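Non-structural maintenance of chromosomes element 1 homolog (Xenopus laevis, PDB 7DG2) acts as an atypical RING-type zinc-finger subunit of the SMC5-SMC6 complex, where it pairs with a MAGE-domain partner, shapes Nse4 and probably serves as an E3 ubiquitin ligase. Local coordinates at the interface of chains A and B and the interface of chains A and C. Residues are numbered along the deposited sequence; one frame, centred on the assembly and turned at random. Chains: chain A, Non-structural maintenance of chromosomes element 1 homolog; chain B, MAGE domain-containing protein; chain C, Non-structural maintenance of chromosomes element 4.

Contact 1: the interface of chains A and B. Residues chain A 12, 16, 53, 57, 62; chain B 61-62, 64.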
# COMPACT_ATOMS: atom_id res chain seq x y z
N LEU A 12 -5.24 -7.22 -9.95
CA LEU A 12 -3.96 -6.55 -9.73
C LEU A 12 -4.08 -5.49 -8.65
O LEU A 12 -3.19 -5.36 -7.79
CB LEU A 12 -3.46 -5.96 -11.06
CG LEU A 12 -2.17 -5.14 -11.00
CD1 LEU A 12 -1.03 -5.98 -10.38
CD2 LEU A 12 -1.80 -4.64 -12.41
N MET A 16 -1.89 -5.54 -5.33
CA MET A 16 -1.07 -4.37 -5.01
C MET A 16 -1.33 -3.91 -3.58
O MET A 16 -0.39 -3.53 -2.86
CB MET A 16 -1.37 -3.24 -6.01
CG MET A 16 -0.53 -2.02 -5.80
SD MET A 16 -0.80 -0.78 -7.09
CE MET A 16 -1.71 -1.74 -8.29
N LEU A 53 -1.52 -10.79 -16.94
CA LEU A 53 -0.99 -9.67 -16.17
C LEU A 53 0.53 -9.59 -16.30
O LEU A 53 1.09 -8.52 -16.56
CB LEU A 53 -1.42 -9.82 -14.71
CG LEU A 53 -2.87 -9.39 -14.45
CD1 LEU A 53 -3.38 -9.92 -13.12
CD2 LEU A 53 -2.97 -7.86 -14.50
N LEU A 57 2.95 -6.57 -17.28
CA LEU A 57 3.76 -5.98 -16.21
C LEU A 57 5.26 -6.06 -16.51
O LEU A 57 6.02 -5.26 -15.95
CB LEU A 57 3.47 -6.66 -14.87
CG LEU A 57 2.08 -6.43 -14.25
CD1 LEU A 57 1.86 -7.40 -13.11
CD2 LEU A 57 1.89 -4.96 -13.80
N MET A 62 7.86 -5.26 -13.06
CA MET A 62 6.98 -5.78 -12.03
C MET A 62 6.54 -7.18 -12.45
O MET A 62 6.44 -7.47 -13.65
CB MET A 62 5.74 -4.87 -11.85
CG MET A 62 6.10 -3.42 -11.53
SD MET A 62 4.65 -2.35 -11.68
CE MET A 62 3.57 -3.16 -10.54
N VAL B 61 -3.62 -1.61 -17.94
CA VAL B 61 -3.06 -2.64 -17.07
C VAL B 61 -3.61 -2.54 -15.65
O VAL B 61 -3.93 -3.55 -15.03
CB VAL B 61 -1.53 -2.57 -17.08
CG1 VAL B 61 -0.94 -3.63 -16.17
CG2 VAL B 61 -1.01 -2.73 -18.52
N PHE B 62 -3.75 -1.31 -15.13
CA PHE B 62 -4.10 -1.12 -13.73
C PHE B 62 -5.53 -0.67 -13.50
O PHE B 62 -6.00 -0.71 -12.36
CB PHE B 62 -3.17 -0.09 -13.08
CG PHE B 62 -1.73 -0.52 -13.02
CD1 PHE B 62 -0.88 -0.33 -14.11
CD2 PHE B 62 -1.21 -1.13 -11.87
CE1 PHE B 62 0.44 -0.74 -14.06
CE2 PHE B 62 0.12 -1.55 -11.82
CZ PHE B 62 0.94 -1.35 -12.92
N PHE B 64 -6.28 2.50 -13.83
CA PHE B 64 -6.02 3.81 -13.22
C PHE B 64 -6.18 4.89 -14.28
O PHE B 64 -5.71 4.74 -15.41
CB PHE B 64 -4.59 3.94 -12.68
CG PHE B 64 -4.26 3.05 -11.53
CD1 PHE B 64 -5.20 2.23 -10.93
CD2 PHE B 64 -2.96 3.05 -11.03
CE1 PHE B 64 -4.86 1.42 -9.85
CE2 PHE B 64 -2.61 2.23 -9.96
CZ PHE B 64 -3.56 1.42 -9.37
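B:Phe62 pushes its phenyl ring between A:Leu12, A:Met16, A:Leu57 and A:Met62, and the contacts described here are mainly between carbon atoms. One face of the ring takes the two leucines. A:Leu12 CD2 lies over that face, shifted toward one side, 3.6 Å from B:Phe62 CD2; the same methyl packs 3.5 Å from the backbone carbonyl oxygen B:Val61 O. A:Leu57 CD2 comes to the same side of the ring plane but beyond the rim, 3.8 Å from B:Phe62 CZ. B:Val61 CG1 adds an aliphatic contact to both leucine methyls. Two thioether methyls close the rim in the plane of the ring: A:Met16 CE at B:Phe62 CD2, 3.7 Å away, and A:Met62 CE near B:Phe62 CZ. The A:Met16 chain runs straight to SD and then turns at an almost eclipsed, probably strained chi3 (-12°), which swings CE toward the ring edge and also to within 3.8 Å of B:Phe64 CZ. Within chain B, the CB of B:Phe62 covers the centre of one face of B:Phe64, which may help to hold the two side chains in place. The patch joins helices 6-18 and 46-57 and the start of strand 62-68 of chain A to the C-terminal end of helix 47-62 and strand 64-68 of the MAGE domain.

Contact 2: the interface of chains A and C. Residues chain A 93, 151, 164, 168; chain C 69-72.
C:Met71 lies across the indole of A:Trp151, within a segment of Nse4, the kleisin-family subunit, that runs over Nse1 without helix or strand. Its CB sits 3.7 Å from the centroid of the A:Trp151 six-membered ring, over its face. From there the chain bends at both chi2 (62°) and chi3 (72°), curling back along the indole so that the terminal methyl CE caps the five-membered ring in a second CH-pi contact. A:Arg164 covers the opposite face, its guanidinium centred over A:Trp151 CZ2, so the indole is held between the two chains' side chains. The outer nitrogen A:Arg164 NH2 also reaches the backbone carbonyl C:His69 O, a hydrogen bond of 3.0 Å. Beside C:Met71 CB, the carboxylate of A:Glu168 grips consecutive amides with one oxygen: OE1 accepts from C:Met71 N at 2.7 Å through its syn lone pair, and from C:Leu72 N at 2.9 Å, this donor standing above the carboxylate plane. Its OE2 rests against C:Phe70 CB. Two residues earlier in Nse4, the imidazole nitrogen C:His69 ND1 is shared by both oxygens of A:Asp93, at 2.8 Å from OD1 and 3.1 Å from OD2, each using its syn lone pair, with carboxylate and ring nearly coplanar (20°). A:Asp93 OD2 further binds two waters. Both reach C:Phe70 O, and one is also bonded to C:Phe70 N, extending the carboxylate's hold to the next residue's backbone.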
# COMPACT_ATOMS: atom_id res chain seq x y z
N ASP A 93 8.73 4.93 1.44
CA ASP A 93 8.23 4.18 2.60
C ASP A 93 9.10 4.40 3.83
O ASP A 93 8.58 4.58 4.94
CB ASP A 93 8.19 2.69 2.28
CG ASP A 93 7.08 2.33 1.30
OD1 ASP A 93 6.19 3.18 1.06
OD2 ASP A 93 7.12 1.20 0.78
N TRP A 151 7.23 -7.17 5.45
CA TRP A 151 8.64 -7.38 5.16
C TRP A 151 9.28 -8.30 6.19
O TRP A 151 10.14 -9.11 5.84
CB TRP A 151 9.42 -6.05 5.12
CG TRP A 151 8.88 -5.17 4.04
CD1 TRP A 151 8.29 -3.94 4.19
CD2 TRP A 151 8.83 -5.47 2.64
NE1 TRP A 151 7.89 -3.46 2.96
CE2 TRP A 151 8.20 -4.38 1.99
CE3 TRP A 151 9.25 -6.56 1.87
CZ2 TRP A 151 7.99 -4.35 0.61
CZ3 TRP A 151 9.03 -6.53 0.48
CH2 TRP A 151 8.41 -5.43 -0.13
N ARG A 164 7.00 -12.68 1.56
CA ARG A 164 7.03 -11.62 0.56
C ARG A 164 8.44 -11.10 0.35
O ARG A 164 8.87 -10.84 -0.79
CB ARG A 164 6.13 -10.47 0.99
CG ARG A 164 6.08 -9.34 -0.06
CD ARG A 164 5.73 -8.02 0.58
NE ARG A 164 5.49 -6.96 -0.41
CZ ARG A 164 4.87 -5.82 -0.10
NH1 ARG A 164 4.43 -5.62 1.13
NH2 ARG A 164 4.67 -4.89 -1.02
N GLU A 168 10.67 -11.36 -3.16
CA GLU A 168 11.17 -10.21 -3.91
C GLU A 168 12.70 -10.15 -3.92
O GLU A 168 13.31 -9.77 -4.93
CB GLU A 168 10.61 -8.92 -3.35
CG GLU A 168 10.96 -7.72 -4.22
CD GLU A 168 10.23 -6.47 -3.79
OE1 GLU A 168 10.71 -5.79 -2.87
OE2 GLU A 168 9.15 -6.21 -4.37
N HIS C 69 4.15 -0.77 -3.59
CA HIS C 69 5.22 -0.72 -2.60
C HIS C 69 6.13 -1.92 -2.77
O HIS C 69 5.68 -3.00 -3.16
CB HIS C 69 4.65 -0.67 -1.18
CG HIS C 69 3.80 0.54 -0.95
ND1 HIS C 69 4.29 1.72 -0.43
CD2 HIS C 69 2.49 0.77 -1.24
CE1 HIS C 69 3.32 2.61 -0.38
NE2 HIS C 69 2.22 2.07 -0.86
N PHE C 70 7.42 -1.72 -2.48
CA PHE C 70 8.42 -2.75 -2.72
C PHE C 70 9.62 -2.41 -1.84
O PHE C 70 9.73 -1.31 -1.30
CB PHE C 70 8.82 -2.79 -4.20
CG PHE C 70 9.18 -1.43 -4.73
CD1 PHE C 70 10.46 -0.92 -4.56
CD2 PHE C 70 8.22 -0.62 -5.30
CE1 PHE C 70 10.79 0.36 -4.99
CE2 PHE C 70 8.53 0.66 -5.74
CZ PHE C 70 9.82 1.15 -5.58
N MET C 71 10.53 -3.37 -1.72
CA MET C 71 11.78 -3.18 -1.00
C MET C 71 12.99 -3.19 -1.93
O MET C 71 13.84 -2.30 -1.85
CB MET C 71 11.93 -4.27 0.08
CG MET C 71 13.15 -4.12 0.97
SD MET C 71 13.12 -2.59 1.92
CE MET C 71 11.84 -2.88 3.15
N LEU C 72 13.08 -4.17 -2.82
CA LEU C 72 14.17 -4.23 -3.79
C LEU C 72 14.26 -2.94 -4.58
O LEU C 72 13.25 -2.45 -5.11
CB LEU C 72 13.96 -5.41 -4.74
CG LEU C 72 14.96 -5.50 -5.89
CD1 LEU C 72 16.31 -5.95 -5.36
CD2 LEU C 72 14.48 -6.45 -6.99
O HOH W 1 8.17 1.13 -1.78
O HOH W 2 9.38 -0.68 1.27

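Contact 3: the interface of chains A and C. Residues chain A 82, 84, 169, 172; chain C 72-73, 75.
A water links the backbone amide C:Gly73 N, 2.7 Å away, to the carboxylate oxygen A:Glu84 OE1, 3.3 Å from it and the longer leg of the bridge. C:Gly73 has a left-handed backbone conformation (phi 83°), and its CA packs against A:Glu84 CG. The side chain of A:Glu84 lies roughly perpendicular to C:Leu72, with its CG methylene and carboxylate carbon CD against the methyl CD1; CD lies 3.7 Å from C:Leu72 CD1. The leucine is gripped on further sides. A:Leu169 CD2 presses on C:Leu72 CB at 3.5 Å, the two side chains running antiparallel alongside each other. The other methyl, CD2, points toward A:Arg82, lying 3.8 Å from its NH1 and also near its CA. A:Tyr172, its CG turned away from the backbone N (chi1 175°), meets C:Leu72 CD1 at its CB end. The C:Phe75 edge, with A:Tyr172 CZ in its plane, meets the rim of the tyrosine near the hydroxyl, CE2 being 3.7 Å from A:Tyr172 OH and the rings inclined to each other. C:Leu72 thereby fills a notch between helix 163-176, which supplies A:Leu169 and A:Tyr172, and the loop after strand 75-81, which supplies A:Arg82 and A:Glu84.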
# COMPACT_ATOMS: atom_id res chain seq x y z
N ARG A 82 11.28 -5.68 -9.79
CA ARG A 82 12.33 -6.49 -10.40
C ARG A 82 13.49 -5.65 -10.93
O ARG A 82 14.32 -6.17 -11.69
CB ARG A 82 11.74 -7.37 -11.50
CG ARG A 82 11.11 -8.67 -10.94
CD ARG A 82 12.24 -9.56 -10.40
NE ARG A 82 11.85 -10.67 -9.52
CZ ARG A 82 11.86 -10.62 -8.19
NH1 ARG A 82 12.20 -9.50 -7.55
NH2 ARG A 82 11.55 -11.71 -7.48
N GLU A 84 16.50 -2.31 -9.99
CA GLU A 84 17.11 -1.34 -9.09
C GLU A 84 17.59 -0.18 -9.95
O GLU A 84 18.54 -0.34 -10.73
CB GLU A 84 18.26 -1.98 -8.29
CG GLU A 84 17.86 -3.33 -7.65
CD GLU A 84 19.04 -4.17 -7.14
OE1 GLU A 84 19.62 -3.83 -6.09
OE2 GLU A 84 19.37 -5.19 -7.79
N LEU A 169 13.34 -10.49 -2.80
CA LEU A 169 14.78 -10.31 -2.64
C LEU A 169 15.59 -11.58 -2.88
O LEU A 169 16.79 -11.58 -2.61
CB LEU A 169 15.10 -9.78 -1.23
CG LEU A 169 14.57 -8.37 -0.92
CD1 LEU A 169 15.14 -7.88 0.41
CD2 LEU A 169 14.95 -7.42 -2.00
N TYR A 172 18.58 -10.85 -5.11
CA TYR A 172 19.40 -9.87 -4.41
C TYR A 172 20.21 -10.52 -3.30
O TYR A 172 21.42 -10.28 -3.16
CB TYR A 172 18.49 -8.77 -3.86
CG TYR A 172 19.20 -7.76 -3.02
CD1 TYR A 172 19.80 -6.64 -3.60
CD2 TYR A 172 19.29 -7.92 -1.65
CE1 TYR A 172 20.45 -5.71 -2.82
CE2 TYR A 172 19.94 -7.00 -0.87
CZ TYR A 172 20.52 -5.90 -1.45
OH TYR A 172 21.16 -4.99 -0.65
N LEU C 72 13.08 -4.17 -2.82
CA LEU C 72 14.17 -4.23 -3.79
C LEU C 72 14.26 -2.94 -4.58
O LEU C 72 13.25 -2.45 -5.11
CB LEU C 72 13.96 -5.41 -4.74
CG LEU C 72 14.96 -5.50 -5.89
CD1 LEU C 72 16.31 -5.95 -5.36
CD2 LEU C 72 14.48 -6.45 -6.99
N GLY C 73 15.46 -2.37 -4.67
CA GLY C 73 15.64 -1.14 -5.43
C GLY C 73 15.29 0.13 -4.69
O GLY C 73 15.48 1.22 -5.25
N PHE C 75 16.80 1.01 -1.87
CA PHE C 75 17.97 1.36 -1.05
C PHE C 75 18.82 2.39 -1.76
O PHE C 75 19.14 2.24 -2.95
CB PHE C 75 18.84 0.13 -0.79
CG PHE C 75 18.12 -1.03 -0.17
CD1 PHE C 75 17.09 -0.84 0.73
CD2 PHE C 75 18.51 -2.33 -0.48
CE1 PHE C 75 16.45 -1.93 1.31
CE2 PHE C 75 17.87 -3.42 0.08
CZ PHE C 75 16.84 -3.22 0.98
O HOH W 3 17.83 -2.80 -3.53

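Contacts 2 and 3 form one continuous strip, their C-alpha centres about 8 Å apart, with C:Leu72 common to both: its amide is held in contact 2, and most of its side chain packs in contact 3. Helix 163-176 of Nse1 serves both. Between C-alpha centres, contact 1 lies about 16 Å from contact 2 and 19 Å from contact 3, and it uses more N-terminal elements of Nse1. Nse1 therefore engages its partners through separate but neighbouring surfaces: contact 1 is an apolar patch against the MAGE protein, while contacts 2 and 3 hold the irregular Nse4 segment, consistent with the dimer shaping Nse4.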